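Phosphate-binding protein (Xanthomonas axonopodis pv. citri, PDB 5UB3) probably serves as a periplasmic binding protein of the phosphonate-binding family, sensing a small anionic ligand for a partner diguanylate cyclase, and is seen here with bound chloride. Local coordinates at residues H94-V99 against V184-E189. Sequence-based numbering, arbitrary orientation.
Sequences HTLFFV and VDWDDE
Trp186 packs against Leu96 and Phe98 in a purely apolar contact between one face of strand 92-100 and the short helix 183-186, in one of the two lobes of the protein. Leu96 and Phe98, two residues apart on the extended strand, both point toward the helix, while Thr95 and Phe97 turn to the other face and meet Pro130 of helix 124-136. The indole receives one methyl of Leu96 over a face: CD2 lies 4.1 Å from the centroid of the five-membered ring, 29° off its normal, a CH-pi contact displaced toward the rim. Leu96 CD2 also touches Trp186 CB at 3.7 Å, and the other methyl, CD1, packs on Trp186 CE3. The fold is consistent with that of periplasmic binding proteins, two alpha/beta lobes with the ligand held in the cleft between them; here strand 178-182, antiparallel neighbour of strand 92-100, runs directly into helix 183-186. With CG anti to the backbone N (chi1 -173°), the indole of Trp186 extends along the strand until CZ3 of its benzo ring reaches Phe98 CG at 3.7 Å and Phe98 CB at 3.8 Å. The two six-membered rings meet obliquely, planes at 51° and centroids 5.5 Å apart. Phe200 and Ile202 of strand 200-205 also touch the indole, and Lys197 adds a cation-pi contact as well as a salt bridge to Asp187.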
loop_
_atom_site.group_PDB
_atom_site.type_symbol
_atom_site.label_atom_id
_atom_site.label_comp_id
_atom_site.label_asym_id
_atom_site.label_seq_id
_atom_site.Cartn_x
_atom_site.Cartn_y
_atom_site.Cartn_z
ATOM N N HIS A 94 9.393 -3.971 -2.927
ATOM C CA HIS A 94 9.443 -5.163 -2.114
ATOM C C HIS A 94 9.605 -4.789 -0.681
ATOM O O HIS A 94 9.862 -3.652 -0.404
ATOM C CB HIS A 94 10.546 -6.141 -2.513
ATOM C CG HIS A 94 11.919 -5.583 -2.455
ATOM N ND1 HIS A 94 12.473 -4.874 -3.486
ATOM C CD2 HIS A 94 12.857 -5.648 -1.486
ATOM C CE1 HIS A 94 13.713 -4.544 -3.178
ATOM N NE2 HIS A 94 13.956 -4.985 -1.960
ATOM N N THR A 95 9.391 -5.777 0.180
ATOM C CA THR A 95 9.553 -5.590 1.615
ATOM C C THR A 95 10.956 -5.976 2.028
ATOM O O THR A 95 11.512 -6.953 1.519
ATOM C CB THR A 95 8.456 -6.308 2.379
ATOM O OG1 THR A 95 7.241 -5.565 2.181
ATOM C CG2 THR A 95 8.784 -6.327 3.866
ATOM N N LEU A 96 11.533 -5.163 2.899
ATOM C CA LEU A 96 12.745 -5.540 3.583
ATOM C C LEU A 96 12.518 -5.635 5.074
ATOM O O LEU A 96 11.686 -4.918 5.668
ATOM C CB LEU A 96 13.886 -4.622 3.216
ATOM C CG LEU A 96 13.760 -3.118 3.235
ATOM C CD1 LEU A 96 13.756 -2.733 4.692
ATOM C CD2 LEU A 96 14.886 -2.384 2.477
ATOM N N PHE A 97 13.204 -6.580 5.671
ATOM C CA PHE A 97 13.161 -6.731 7.117
ATOM C C PHE A 97 14.468 -6.190 7.588
ATOM O O PHE A 97 15.505 -6.519 7.035
ATOM C CB PHE A 97 13.049 -8.180 7.507
ATOM C CG PHE A 97 11.709 -8.807 7.203
ATOM C CD1 PHE A 97 11.378 -9.151 5.914
ATOM C CD2 PHE A 97 10.821 -9.091 8.212
ATOM C CE1 PHE A 97 10.169 -9.751 5.635
ATOM C CE2 PHE A 97 9.604 -9.675 7.952
ATOM C CZ PHE A 97 9.288 -10.038 6.655
ATOM N N PHE A 98 14.457 -5.395 8.643
ATOM C CA PHE A 98 15.684 -4.859 9.131
ATOM C C PHE A 98 15.753 -4.927 10.649
ATOM O O PHE A 98 14.730 -4.960 11.329
ATOM C CB PHE A 98 15.859 -3.427 8.646
ATOM C CG PHE A 98 14.862 -2.494 9.205
ATOM C CD1 PHE A 98 13.639 -2.307 8.556
ATOM C CD2 PHE A 98 15.110 -1.811 10.413
ATOM C CE1 PHE A 98 12.684 -1.467 9.093
ATOM C CE2 PHE A 98 14.176 -0.968 10.941
ATOM C CZ PHE A 98 12.956 -0.796 10.298
ATOM N N VAL A 99 16.968 -4.948 11.147
ATOM C CA VAL A 99 17.255 -4.914 12.582
ATOM C C VAL A 99 18.335 -3.931 12.942
ATOM O O VAL A 99 19.060 -3.436 12.074
ATOM C CB VAL A 99 17.781 -6.261 13.061
ATOM C CG1 VAL A 99 16.756 -7.346 12.765
ATOM C CG2 VAL A 99 19.146 -6.587 12.447
ATOM N N VAL A 184 11.582 1.157 -0.947
ATOM C CA VAL A 184 11.504 2.593 -1.243
ATOM C C VAL A 184 11.487 3.426 0.029
ATOM O O VAL A 184 12.183 4.471 0.160
ATOM C CB VAL A 184 10.253 2.915 -2.049
ATOM C CG1 VAL A 184 10.225 4.403 -2.409
ATOM C CG2 VAL A 184 10.218 2.064 -3.294
ATOM N N ASP A 185 10.703 2.956 0.988
ATOM C CA ASP A 185 10.676 3.550 2.301
ATOM C C ASP A 185 12.042 3.647 2.930
ATOM O O ASP A 185 12.360 4.649 3.547
ATOM C CB ASP A 185 9.852 2.704 3.252
ATOM C CG ASP A 185 8.400 2.694 2.943
ATOM O OD1 ASP A 185 7.844 3.618 2.316
ATOM O OD2 ASP A 185 7.778 1.735 3.420
ATOM N N TRP A 186 12.859 2.611 2.749
ATOM C CA TRP A 186 14.205 2.565 3.252
ATOM C C TRP A 186 15.031 3.806 2.893
ATOM O O TRP A 186 15.862 4.234 3.673
ATOM C CB TRP A 186 14.879 1.335 2.689
ATOM C CG TRP A 186 16.250 1.029 3.223
ATOM C CD1 TRP A 186 17.424 1.069 2.524
ATOM C CD2 TRP A 186 16.591 0.578 4.571
ATOM N NE1 TRP A 186 18.455 0.679 3.341
ATOM C CE2 TRP A 186 17.976 0.366 4.591
ATOM C CE3 TRP A 186 15.847 0.338 5.738
ATOM C CZ2 TRP A 186 18.658 -0.087 5.737
ATOM C CZ3 TRP A 186 16.517 -0.125 6.892
ATOM C CH2 TRP A 186 17.913 -0.323 6.874
ATOM N N ASP A 187 14.813 4.342 1.691
ATOM C CA ASP A 187 15.577 5.469 1.146
ATOM C C ASP A 187 14.812 6.776 1.254
ATOM O O ASP A 187 15.266 7.822 0.771
ATOM C CB ASP A 187 15.971 5.173 -0.327
ATOM C CG ASP A 187 17.067 4.115 -0.425
ATOM O OD1 ASP A 187 17.980 4.118 0.415
ATOM O OD2 ASP A 187 16.988 3.236 -1.277
ATOM N N ASP A 188 13.649 6.723 1.887
ATOM C CA ASP A 188 12.859 7.884 2.112
ATOM C C ASP A 188 13.105 8.360 3.529
ATOM O O ASP A 188 12.593 7.775 4.465
ATOM C CB ASP A 188 11.397 7.537 1.933
ATOM C CG ASP A 188 10.519 8.724 1.962
ATOM O OD1 ASP A 188 10.853 9.697 2.678
ATOM O OD2 ASP A 188 9.502 8.680 1.241
ATOM N N GLU A 189 13.769 9.500 3.666
ATOM C CA GLU A 189 14.171 9.986 4.975
ATOM C C GLU A 189 13.047 10.393 5.959
ATOM O O GLU A 189 13.324 10.477 7.142
ATOM C CB GLU A 189 15.193 11.099 4.816
ATOM C CG GLU A 189 16.432 10.637 4.024
ATOM C CD GLU A 189 17.512 11.684 3.981
ATOM O OE1 GLU A 189 17.367 12.651 4.743
ATOM O OE2 GLU A 189 18.461 11.525 3.192
#